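Local coordinates for protein GH26A (Muricauda sp. MAR_2010_75, PDB 6Q75) that probably hydrolyses beta-linked polysaccharides, most likely mannans, as a retaining glycoside hydrolase of family 26, at residues Ile104-His110 and Ile170-His176; Gly186-Gly190 and Tyr232-Phe237; Trp198-Tyr202 and Ile215-Asn219; Ile246-Tyr252 and Pro272-Val278. One frame throughout, in Å; residues are numbered along the deposited sequence.

All four contacts lie in one (beta/alpha)8 barrel of the family 26 type. Interaction 1 comes first along the chain: it pairs strands 104-108 and 170-173, closing a largely helical loop of 59 residues. Interaction 2 then joins two loops, one leading into helix 194-208, the other following strand 214-221. Nested inside it is interaction 3, which packs that helix on that strand. Interaction 4 opens after interaction 2 has closed and spans helix 258-268 to pair strands 246-251 and 273-278. No contacts cross. Strand 214-221 lies between strands 170-173 and 246-251 in the sheet, and R173, N219 and D250 are bonded in a row across interactions 1, 3 and 4.

Interaction 1. Residues Ile104-His110 and Ile170-His176; sequences IVTLMWH and ILWRPYH
L171 O is gripped from opposite faces of its carbonyl plane: T106 OG1 donates to it at 2.8 Å and the backbone N of L107 at 3.0 Å. The threonine hydroxyl is in turn an acceptor. R173 NH2 reaches T106 OG1 at 2.9 Å, nearly in the guanidinium plane, so a side-chain relay runs beside the ladder of these parallel strands. R173 NE uses N219 OD1 of the next strand, which fixes the turn of the group, and M108 CB lies over one of its faces, with M108 SD 3.3 Å from R173 NH1. A leucine in place of R173 has no N-H to offer, so T106 OG1 and N219 OD1 would probably be left without this mate and M108 without the flat surface it rests on.

Further along, the methionine chain bends at its thioether (chi3 -58°) and lays CE over the H176 ring, 3.3 Å from the centroid, a CH-pi contact. The same imidazole turns its edge, offset, to the face of H110, planes at 84° and centroids 4.4 Å apart. D78 holds H110 ND1, while one water links W109 N, R173 O and H176 ND1. H176 NE2 also bonds a Tris molecule, so these strand ends, with their preset imidazoles and buried polar relay, are consistent with the floor of a sugar-binding cleft.

Interaction 2. Residues Gly186-Gly190 and Tyr232-Phe237; sequences GNKKG and YDYKDF
K189 rises across the Y232 side chain at about a right angle and sets its ammonium over one face of the ring, NZ lying 4.0 Å from the Y232 centroid and 21° off the ring normal: a cation-pi contact. The lysine runs extended from CB to CE and bends only at its end (chi4 78°), which also brings NZ to N187 OD1 at 2.8 Å, in the amide plane and on a lone pair. N187 leans on the same tyrosine, its amide plane 33° from that of the ring and OD1 3.3 Å from Y232 CD2. One hydrogen bond and one aromatic face thus hold the ammonium.

The two loops follow barrel strands 170-173 and 214-221 at their C-terminal ends, the end where barrels of this kind carry their active sites, though this contact is at the surface, its centre about 17 Å from the centre of the chain. F237 meets the backbone edge-on: K188 N lies near the ring plane, 3.6 Å from F237 CE2, while K189 CG sits obliquely against the ring at 3.8 Å from F237 CZ. D236, in a short 3-10 turn, meets the aliphatic part of K189, its OD2 3.7 Å from K189 CE. A water bridges G190 N and D236 O.

Interaction 3. Residues Trp198-Tyr202 and Ile215-Asn219; sequences WKQLY and IWVWN
The six-membered ring of W198 is caught between two tryptophans of the strand. Onto one face W218 turns the edge of its pyrrole, with planes at 69° and centroids 5.2 Å apart; W218 CD1 stands above the plane near the rim. On the opposite face W216 brings in its own edge, offset, W216 CE3 coming to 3.7 Å from W198 CZ2. In the plane of the W198 ring, at its far edge, V217 O lies 3.5 Å from CH2, so the indole end is wedged right up to the strand backbone. The indole gets there because CG of W198 extends opposite the backbone N (chi1 -176°), off the helix and straight at the strand.

W216 has its own cover. Y202 CD2 sits 3.5 Å above the plane and over the centre of the indole, and the tyrosine ring lies oblique to the indole, planes at 43°. W216 CH2 reaches in as far as Y202 CA, at 3.6 Å, and L201 CD2 touches W216 CZ3 at 4.1 Å. No hydrogen bond spans this aromatic cluster; the indole N-H groups of W198 and W218 bond Y243 O and F237 O in loops outside.

The axes of segment 198-202, part of helix 194-208, and segment 215-219, part of strand 214-221, run nearly antiparallel, as in the beta-alpha-beta units of a TIM barrel. W172 of neighbouring strand 170-173 meets W216 edge-to-face, while V217 faces the other way, against L171, R173 and A248.

Interaction 4. Residues Ile246-Tyr252 and Pro272-Val278; sequences ILATDVY and PIALGEV
Parallel strands 246-251 and 273-278 cross at -33°, and their ladder, from L247 N to P272 O (2.9 Å) to V251 N to E277 O (2.9 Å), is broken by a beta bulge at G276, an extra residue between the T249-L275 and V251-V278 pairs. A beta-carbon at G276 would crowd D250 OD1 and A248 CB. E277 is bonded by Y252 and lies against D250. The hydroxyl of Y252 donates to E277 OE1 at 2.6 Å, on the anti side of the carboxylate and close to its plane, the ring turned 84° from it. D250 stacks on the carboxylate with planes 28° apart, D250 OD2 and E277 OE2 being two acceptors 3.4 Å apart, not a bond; N219 ND2 fixes D250 through OD1. A phenylalanine in place of Y252 keeps the ring but not the hydroxyl, and without this short bond the E277 carboxylate would probably be freer to turn.

Along the strands, V251 CG2 meets L275 CD2 at 3.9 Å on the face turned to Y256. E277 OE2 bonds a Tris molecule. Clan GH-A enzymes keep their nucleophile as a glutamate near the C-terminal end of the seventh barrel strand, a role E277 probably shares.

Interaction 1. Residues Ile104-His110 and Ile170-His176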
# COMPACT_ATOMS: atom_id res chain seq x y z
N ILE A 104 9.89 -2.55 8.76
CA ILE A 104 8.48 -2.90 8.62
C ILE A 104 8.19 -3.00 7.13
O ILE A 104 8.60 -2.13 6.36
CB ILE A 104 7.58 -1.86 9.32
CG1 ILE A 104 7.81 -1.90 10.84
CG2 ILE A 104 6.12 -2.09 9.01
CD1 ILE A 104 7.27 -0.66 11.56
N VAL A 105 7.53 -4.09 6.70
CA VAL A 105 7.42 -4.41 5.27
C VAL A 105 6.05 -4.00 4.75
O VAL A 105 5.02 -4.38 5.32
CB VAL A 105 7.64 -5.91 5.02
CG1 VAL A 105 7.21 -6.30 3.57
CG2 VAL A 105 9.06 -6.29 5.31
N THR A 106 6.02 -3.28 3.62
CA THR A 106 4.76 -3.03 2.92
C THR A 106 4.88 -3.48 1.46
O THR A 106 5.94 -3.34 0.84
CB THR A 106 4.32 -1.53 3.00
OG1 THR A 106 3.04 -1.39 2.37
CG2 THR A 106 5.34 -0.56 2.36
N LEU A 107 3.81 -4.09 0.94
CA LEU A 107 3.80 -4.59 -0.43
C LEU A 107 2.51 -4.16 -1.12
O LEU A 107 1.44 -4.13 -0.51
CB LEU A 107 3.92 -6.13 -0.46
CG LEU A 107 5.26 -6.62 0.12
CD1 LEU A 107 5.24 -8.15 0.27
CD2 LEU A 107 6.44 -6.17 -0.75
N MET A 108 2.64 -3.78 -2.39
CA MET A 108 1.53 -3.43 -3.26
C MET A 108 1.56 -4.34 -4.50
O MET A 108 2.39 -5.25 -4.61
CB MET A 108 1.59 -1.95 -3.67
CG MET A 108 2.83 -1.62 -4.49
SD MET A 108 3.06 0.15 -4.74
CE MET A 108 1.51 0.60 -5.53
N TRP A 109 0.67 -4.06 -5.45
CA TRP A 109 0.47 -4.99 -6.55
C TRP A 109 -0.17 -4.31 -7.75
O TRP A 109 -1.38 -4.45 -7.98
CB TRP A 109 -0.38 -6.17 -6.08
CG TRP A 109 -0.57 -7.29 -7.10
CD1 TRP A 109 0.30 -7.66 -8.10
CD2 TRP A 109 -1.72 -8.14 -7.24
NE1 TRP A 109 -0.23 -8.73 -8.83
CE2 TRP A 109 -1.48 -9.02 -8.33
CE3 TRP A 109 -2.92 -8.25 -6.53
CZ2 TRP A 109 -2.40 -10.01 -8.72
CZ3 TRP A 109 -3.85 -9.22 -6.94
CH2 TRP A 109 -3.58 -10.08 -8.03
N HIS A 110 0.61 -3.55 -8.52
CA HIS A 110 0.14 -3.23 -9.86
C HIS A 110 -0.04 -4.54 -10.63
O HIS A 110 0.79 -5.46 -10.56
CB HIS A 110 1.11 -2.35 -10.61
CG HIS A 110 1.16 -0.93 -10.13
ND1 HIS A 110 2.19 -0.45 -9.35
CD2 HIS A 110 0.31 0.11 -10.33
CE1 HIS A 110 1.98 0.83 -9.10
NE2 HIS A 110 0.85 1.20 -9.69
N ILE A 170 2.68 -8.16 6.87
CA ILE A 170 2.76 -7.35 5.65
C ILE A 170 1.73 -6.23 5.70
O ILE A 170 0.54 -6.49 5.88
CB ILE A 170 2.54 -8.23 4.40
CG1 ILE A 170 3.50 -9.42 4.41
CG2 ILE A 170 2.61 -7.38 3.10
CD1 ILE A 170 4.94 -9.07 4.25
N LEU A 171 2.17 -4.97 5.52
CA LEU A 171 1.20 -3.92 5.23
C LEU A 171 0.80 -4.07 3.76
O LEU A 171 1.51 -3.63 2.86
CB LEU A 171 1.81 -2.54 5.50
CG LEU A 171 2.18 -2.33 6.96
CD1 LEU A 171 3.05 -1.05 7.10
CD2 LEU A 171 0.94 -2.21 7.86
N TRP A 172 -0.35 -4.72 3.51
CA TRP A 172 -0.75 -5.15 2.18
C TRP A 172 -1.70 -4.12 1.58
O TRP A 172 -2.73 -3.82 2.18
CB TRP A 172 -1.42 -6.53 2.31
CG TRP A 172 -2.10 -7.09 1.13
CD1 TRP A 172 -3.41 -7.49 1.05
CD2 TRP A 172 -1.51 -7.37 -0.15
NE1 TRP A 172 -3.68 -7.98 -0.21
CE2 TRP A 172 -2.53 -7.94 -0.96
CE3 TRP A 172 -0.22 -7.20 -0.68
CZ2 TRP A 172 -2.31 -8.33 -2.28
CZ3 TRP A 172 -0.01 -7.57 -2.01
CH2 TRP A 172 -1.05 -8.16 -2.79
N ARG A 173 -1.33 -3.52 0.41
CA ARG A 173 -2.08 -2.41 -0.18
C ARG A 173 -2.48 -2.76 -1.61
O ARG A 173 -1.86 -2.31 -2.58
CB ARG A 173 -1.28 -1.09 -0.12
CG ARG A 173 -0.29 -0.99 1.06
CD ARG A 173 0.21 0.45 1.23
NE ARG A 173 0.57 1.06 -0.06
CZ ARG A 173 1.71 0.81 -0.70
NH1 ARG A 173 1.94 1.39 -1.88
NH2 ARG A 173 2.61 -0.04 -0.19
N PRO A 174 -3.48 -3.64 -1.79
CA PRO A 174 -3.92 -4.01 -3.13
C PRO A 174 -4.87 -3.00 -3.77
O PRO A 174 -5.63 -2.30 -3.10
CB PRO A 174 -4.63 -5.35 -2.88
CG PRO A 174 -5.31 -5.11 -1.50
CD PRO A 174 -4.29 -4.22 -0.72
N TYR A 175 -4.85 -2.97 -5.11
CA TYR A 175 -5.82 -2.21 -5.91
C TYR A 175 -5.89 -0.76 -5.43
O TYR A 175 -6.97 -0.21 -5.17
CB TYR A 175 -7.19 -2.85 -5.88
CG TYR A 175 -7.23 -4.25 -6.47
CD1 TYR A 175 -6.74 -4.51 -7.76
CD2 TYR A 175 -7.75 -5.31 -5.75
CE1 TYR A 175 -6.77 -5.80 -8.31
CE2 TYR A 175 -7.81 -6.61 -6.30
CZ TYR A 175 -7.30 -6.84 -7.57
OH TYR A 175 -7.34 -8.12 -8.11
N HIS A 176 -4.73 -0.16 -5.30
CA HIS A 176 -4.57 1.17 -4.73
C HIS A 176 -5.07 2.25 -5.70
O HIS A 176 -5.26 2.02 -6.90
CB HIS A 176 -3.10 1.42 -4.39
CG HIS A 176 -2.23 1.34 -5.60
ND1 HIS A 176 -2.07 0.17 -6.31
CD2 HIS A 176 -1.54 2.29 -6.27
CE1 HIS A 176 -1.28 0.40 -7.35
NE2 HIS A 176 -0.94 1.67 -7.34
O HOH W 1 -1.58 -2.45 -5.22
O HOH W 2 -3.57 -5.01 -6.58

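Interaction 2. Residues Gly186-Gly190 and Tyr232-Phe237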
# COMPACT_ATOMS: atom_id res chain seq x y z
N GLY A 186 -10.19 1.29 -11.28
CA GLY A 186 -10.55 2.57 -10.72
C GLY A 186 -11.93 3.05 -11.11
O GLY A 186 -12.49 2.65 -12.14
N ASN A 187 -12.48 3.93 -10.26
CA ASN A 187 -13.79 4.55 -10.47
C ASN A 187 -14.88 3.53 -10.79
O ASN A 187 -15.67 3.71 -11.71
CB ASN A 187 -13.72 5.60 -11.58
CG ASN A 187 -14.97 6.45 -11.64
OD1 ASN A 187 -15.62 6.67 -10.63
ND2 ASN A 187 -15.30 6.93 -12.83
N LYS A 188 -14.95 2.45 -10.00
CA LYS A 188 -16.00 1.44 -10.12
C LYS A 188 -16.95 1.64 -8.94
O LYS A 188 -16.70 1.16 -7.84
CB LYS A 188 -15.41 0.05 -10.15
CG LYS A 188 -14.43 -0.16 -11.30
CD LYS A 188 -15.15 -0.20 -12.66
CE LYS A 188 -14.14 -0.43 -13.81
NZ LYS A 188 -13.24 0.72 -14.08
N LYS A 189 -18.02 2.40 -9.17
CA LYS A 189 -18.90 2.75 -8.06
C LYS A 189 -19.98 1.69 -7.82
O LYS A 189 -20.23 0.80 -8.64
CB LYS A 189 -19.53 4.13 -8.31
CG LYS A 189 -18.49 5.29 -8.29
CD LYS A 189 -19.16 6.64 -8.09
CE LYS A 189 -18.16 7.82 -8.16
NZ LYS A 189 -17.79 8.18 -9.57
N GLY A 190 -20.61 1.78 -6.65
CA GLY A 190 -21.78 0.98 -6.36
C GLY A 190 -21.46 -0.37 -5.75
O GLY A 190 -20.30 -0.80 -5.64
N TYR A 232 -12.29 10.42 -7.11
CA TYR A 232 -13.57 10.74 -6.51
C TYR A 232 -13.53 10.55 -5.00
O TYR A 232 -12.49 10.23 -4.41
CB TYR A 232 -14.66 9.91 -7.21
CG TYR A 232 -14.80 10.38 -8.66
CD1 TYR A 232 -15.33 11.64 -8.94
CD2 TYR A 232 -14.37 9.61 -9.72
CE1 TYR A 232 -15.44 12.10 -10.24
CE2 TYR A 232 -14.48 10.05 -11.03
CZ TYR A 232 -15.02 11.30 -11.28
OH TYR A 232 -15.14 11.77 -12.57
N ASP A 233 -14.67 10.77 -4.35
CA ASP A 233 -14.75 10.77 -2.90
C ASP A 233 -14.33 9.42 -2.31
O ASP A 233 -14.70 8.36 -2.82
CB ASP A 233 -16.17 11.08 -2.44
CG ASP A 233 -16.56 12.54 -2.64
OD1 ASP A 233 -15.67 13.42 -2.62
OD2 ASP A 233 -17.77 12.81 -2.77
N TYR A 234 -13.60 9.48 -1.20
CA TYR A 234 -13.13 8.27 -0.52
C TYR A 234 -14.27 7.30 -0.25
O TYR A 234 -14.15 6.10 -0.50
CB TYR A 234 -12.45 8.65 0.80
CG TYR A 234 -11.12 9.40 0.67
CD1 TYR A 234 -10.13 8.97 -0.21
CD2 TYR A 234 -10.84 10.51 1.47
CE1 TYR A 234 -8.90 9.61 -0.28
CE2 TYR A 234 -9.62 11.17 1.40
CZ TYR A 234 -8.66 10.72 0.52
OH TYR A 234 -7.45 11.35 0.44
N LYS A 235 -15.38 7.81 0.30
CA LYS A 235 -16.42 6.92 0.83
C LYS A 235 -17.08 6.09 -0.27
O LYS A 235 -17.58 5.00 0.03
CB LYS A 235 -17.48 7.74 1.57
CG LYS A 235 -18.32 8.63 0.69
CD LYS A 235 -19.44 9.27 1.48
CE LYS A 235 -19.97 10.51 0.78
N ASP A 236 -17.03 6.55 -1.53
CA ASP A 236 -17.69 5.82 -2.61
C ASP A 236 -17.01 4.51 -2.96
O ASP A 236 -17.55 3.74 -3.77
CB ASP A 236 -17.77 6.70 -3.87
CG ASP A 236 -18.75 7.85 -3.73
OD1 ASP A 236 -19.53 7.85 -2.74
OD2 ASP A 236 -18.79 8.71 -4.63
N PHE A 237 -15.84 4.22 -2.38
CA PHE A 237 -15.09 3.02 -2.72
C PHE A 237 -14.65 2.25 -1.48
O PHE A 237 -13.78 1.38 -1.60
CB PHE A 237 -13.88 3.39 -3.56
CG PHE A 237 -14.23 4.25 -4.74
CD1 PHE A 237 -14.24 5.63 -4.63
CD2 PHE A 237 -14.63 3.67 -5.94
CE1 PHE A 237 -14.58 6.42 -5.70
CE2 PHE A 237 -14.98 4.45 -7.03
CZ PHE A 237 -14.95 5.84 -6.92
O HOH W 3 -20.03 3.71 -4.94

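Interaction 3. Residues Trp198-Tyr202 and Ile215-Asn219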
# COMPACT_ATOMS: atom_id res chain seq x y z
N TRP A 198 -12.77 -5.87 -3.78
CA TRP A 198 -12.01 -5.92 -2.54
C TRP A 198 -12.40 -7.14 -1.72
O TRP A 198 -11.53 -7.89 -1.23
CB TRP A 198 -12.26 -4.64 -1.74
CG TRP A 198 -11.47 -4.54 -0.48
CD1 TRP A 198 -11.79 -5.05 0.76
CD2 TRP A 198 -10.20 -3.90 -0.33
NE1 TRP A 198 -10.80 -4.74 1.67
CE2 TRP A 198 -9.81 -4.03 1.02
CE3 TRP A 198 -9.36 -3.21 -1.21
CZ2 TRP A 198 -8.62 -3.50 1.51
CZ3 TRP A 198 -8.17 -2.70 -0.72
CH2 TRP A 198 -7.81 -2.86 0.62
N LYS A 199 -13.70 -7.37 -1.56
CA LYS A 199 -14.15 -8.49 -0.74
C LYS A 199 -13.81 -9.83 -1.37
O LYS A 199 -13.52 -10.80 -0.65
CB LYS A 199 -15.66 -8.39 -0.50
CG LYS A 199 -16.08 -7.15 0.28
CD LYS A 199 -17.59 -7.03 0.22
CE LYS A 199 -18.10 -5.62 0.42
NZ LYS A 199 -19.57 -5.64 0.16
N GLN A 200 -13.83 -9.91 -2.70
CA GLN A 200 -13.46 -11.15 -3.38
C GLN A 200 -11.98 -11.46 -3.19
O GLN A 200 -11.59 -12.62 -2.98
CB GLN A 200 -13.81 -11.07 -4.87
CG GLN A 200 -13.70 -12.39 -5.62
CD GLN A 200 -14.22 -12.27 -7.05
OE1 GLN A 200 -13.45 -12.20 -8.02
NE2 GLN A 200 -15.53 -12.19 -7.19
N LEU A 201 -11.13 -10.44 -3.28
CA LEU A 201 -9.71 -10.66 -3.01
C LEU A 201 -9.51 -11.04 -1.55
O LEU A 201 -8.71 -11.93 -1.24
CB LEU A 201 -8.91 -9.39 -3.34
CG LEU A 201 -7.40 -9.53 -3.11
CD1 LEU A 201 -6.81 -10.44 -4.18
CD2 LEU A 201 -6.69 -8.18 -3.17
N TYR A 202 -10.24 -10.38 -0.65
CA TYR A 202 -10.11 -10.68 0.77
C TYR A 202 -10.46 -12.13 1.03
O TYR A 202 -9.71 -12.86 1.70
CB TYR A 202 -11.00 -9.74 1.58
CG TYR A 202 -10.80 -9.85 3.07
CD1 TYR A 202 -11.40 -10.88 3.77
CD2 TYR A 202 -10.03 -8.92 3.77
CE1 TYR A 202 -11.23 -11.02 5.13
CE2 TYR A 202 -9.86 -9.05 5.16
CZ TYR A 202 -10.47 -10.10 5.82
OH TYR A 202 -10.34 -10.28 7.19
N ILE A 215 -1.96 -7.20 7.01
CA ILE A 215 -2.68 -6.03 7.51
C ILE A 215 -3.27 -5.35 6.28
O ILE A 215 -2.54 -4.97 5.37
CB ILE A 215 -1.74 -5.08 8.28
CG1 ILE A 215 -1.35 -5.72 9.62
CG2 ILE A 215 -2.41 -3.73 8.52
CD1 ILE A 215 -0.15 -5.07 10.26
N TRP A 216 -4.59 -5.20 6.25
CA TRP A 216 -5.25 -4.77 5.02
C TRP A 216 -5.28 -3.26 4.94
O TRP A 216 -6.01 -2.60 5.70
CB TRP A 216 -6.65 -5.36 4.90
CG TRP A 216 -6.56 -6.83 4.54
CD1 TRP A 216 -6.20 -7.86 5.35
CD2 TRP A 216 -6.72 -7.39 3.22
NE1 TRP A 216 -6.18 -9.04 4.64
CE2 TRP A 216 -6.49 -8.77 3.33
CE3 TRP A 216 -7.07 -6.86 1.98
CZ2 TRP A 216 -6.58 -9.62 2.23
CZ3 TRP A 216 -7.16 -7.70 0.90
CH2 TRP A 216 -6.93 -9.08 1.04
N VAL A 217 -4.53 -2.70 4.00
CA VAL A 217 -4.41 -1.25 3.86
C VAL A 217 -5.22 -0.86 2.64
O VAL A 217 -4.86 -1.21 1.51
CB VAL A 217 -2.96 -0.78 3.72
CG1 VAL A 217 -2.93 0.79 3.66
CG2 VAL A 217 -2.11 -1.31 4.88
N TRP A 218 -6.30 -0.11 2.87
CA TRP A 218 -7.14 0.43 1.81
C TRP A 218 -6.53 1.78 1.44
O TRP A 218 -6.58 2.71 2.24
CB TRP A 218 -8.57 0.57 2.32
CG TRP A 218 -9.58 1.15 1.34
CD1 TRP A 218 -10.36 0.45 0.43
CD2 TRP A 218 -9.97 2.51 1.24
NE1 TRP A 218 -11.20 1.32 -0.23
CE2 TRP A 218 -10.98 2.59 0.24
CE3 TRP A 218 -9.57 3.69 1.89
CZ2 TRP A 218 -11.57 3.79 -0.13
CZ3 TRP A 218 -10.17 4.89 1.52
CH2 TRP A 218 -11.15 4.93 0.53
N ASN A 219 -5.92 1.87 0.25
CA ASN A 219 -5.02 2.97 -0.12
C ASN A 219 -5.65 3.71 -1.31
O ASN A 219 -5.55 3.24 -2.45
CB ASN A 219 -3.63 2.42 -0.47
CG ASN A 219 -2.53 3.50 -0.52
OD1 ASN A 219 -1.35 3.17 -0.35
ND2 ASN A 219 -2.89 4.77 -0.75

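Interaction 4. Residues Ile246-Tyr252 and Pro272-Val278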
# COMPACT_ATOMS: atom_id res chain seq x y z
N ILE A 246 -6.30 -0.46 7.95
CA ILE A 246 -5.67 0.86 7.92
C ILE A 246 -6.14 1.56 6.66
O ILE A 246 -6.24 0.93 5.60
CB ILE A 246 -4.14 0.72 7.94
CG1 ILE A 246 -3.69 0.02 9.22
CG2 ILE A 246 -3.44 2.11 7.80
CD1 ILE A 246 -2.23 0.10 9.46
N LEU A 247 -6.41 2.87 6.74
CA LEU A 247 -6.75 3.65 5.55
C LEU A 247 -5.57 4.53 5.16
O LEU A 247 -4.84 5.03 6.01
CB LEU A 247 -8.01 4.52 5.75
CG LEU A 247 -9.34 3.78 5.94
CD1 LEU A 247 -9.47 3.13 7.30
CD2 LEU A 247 -10.55 4.71 5.66
N ALA A 248 -5.32 4.64 3.86
CA ALA A 248 -4.16 5.38 3.41
C ALA A 248 -4.54 6.17 2.17
O ALA A 248 -5.53 5.88 1.50
CB ALA A 248 -2.99 4.45 3.09
N THR A 249 -3.72 7.17 1.88
CA THR A 249 -3.92 7.93 0.66
C THR A 249 -2.57 8.33 0.10
O THR A 249 -1.55 8.33 0.80
CB THR A 249 -4.82 9.15 0.89
OG1 THR A 249 -5.27 9.64 -0.38
CG2 THR A 249 -4.07 10.23 1.63
N ASP A 250 -2.56 8.64 -1.20
CA ASP A 250 -1.37 9.02 -1.95
C ASP A 250 -1.42 10.51 -2.20
O ASP A 250 -2.43 11.01 -2.72
CB ASP A 250 -1.28 8.25 -3.28
CG ASP A 250 -1.07 6.74 -3.07
OD1 ASP A 250 -0.86 6.32 -1.91
OD2 ASP A 250 -1.09 5.98 -4.04
N VAL A 251 -0.35 11.21 -1.82
CA VAL A 251 -0.29 12.67 -1.87
C VAL A 251 0.99 13.07 -2.59
O VAL A 251 2.09 12.88 -2.05
CB VAL A 251 -0.34 13.32 -0.48
CG1 VAL A 251 -0.13 14.85 -0.61
CG2 VAL A 251 -1.68 13.01 0.21
N TYR A 252 0.86 13.58 -3.81
CA TYR A 252 2.00 14.09 -4.54
C TYR A 252 1.93 15.61 -4.56
O TYR A 252 0.94 16.22 -4.14
CB TYR A 252 2.03 13.52 -5.97
CG TYR A 252 2.47 12.08 -5.95
CD1 TYR A 252 3.82 11.76 -5.99
CD2 TYR A 252 1.54 11.04 -5.85
CE1 TYR A 252 4.26 10.46 -5.93
CE2 TYR A 252 1.98 9.71 -5.78
CZ TYR A 252 3.34 9.44 -5.83
OH TYR A 252 3.81 8.14 -5.79
N PRO A 272 -6.27 3.39 12.00
CA PRO A 272 -5.12 4.23 11.65
C PRO A 272 -5.20 4.70 10.21
O PRO A 272 -5.80 4.04 9.35
CB PRO A 272 -3.91 3.32 11.86
CG PRO A 272 -4.43 2.15 12.74
CD PRO A 272 -5.88 2.02 12.37
N ILE A 273 -4.60 5.86 9.95
CA ILE A 273 -4.44 6.34 8.59
C ILE A 273 -2.96 6.50 8.29
O ILE A 273 -2.12 6.60 9.20
CB ILE A 273 -5.19 7.67 8.33
CG1 ILE A 273 -4.62 8.79 9.19
CG2 ILE A 273 -6.68 7.52 8.53
CD1 ILE A 273 -5.24 10.13 8.87
N ALA A 274 -2.63 6.55 7.00
CA ALA A 274 -1.23 6.65 6.60
C ALA A 274 -1.13 7.32 5.24
O ALA A 274 -2.09 7.34 4.47
CB ALA A 274 -0.57 5.26 6.52
N LEU A 275 0.06 7.85 4.95
CA LEU A 275 0.38 8.38 3.62
C LEU A 275 0.99 7.25 2.82
O LEU A 275 2.20 6.99 2.90
CB LEU A 275 1.32 9.58 3.72
CG LEU A 275 0.72 10.82 4.39
CD1 LEU A 275 1.84 11.78 4.90
CD2 LEU A 275 -0.26 11.49 3.47
N GLY A 276 0.16 6.58 2.02
CA GLY A 276 0.60 5.37 1.35
C GLY A 276 1.68 5.59 0.32
O GLY A 276 2.55 4.72 0.14
N GLU A 277 1.64 6.74 -0.39
CA GLU A 277 2.70 7.18 -1.27
C GLU A 277 2.79 8.69 -1.15
O GLU A 277 1.76 9.35 -1.06
CB GLU A 277 2.46 6.89 -2.76
CG GLU A 277 2.28 5.42 -3.11
CD GLU A 277 1.99 5.21 -4.58
OE1 GLU A 277 2.25 6.14 -5.38
OE2 GLU A 277 1.54 4.09 -4.93
N VAL A 278 4.00 9.20 -1.17
CA VAL A 278 4.22 10.64 -1.26
C VAL A 278 5.36 10.91 -2.23
O VAL A 278 6.21 10.05 -2.49
CB VAL A 278 4.53 11.34 0.08
CG1 VAL A 278 3.47 10.99 1.13
CG2 VAL A 278 5.94 11.01 0.56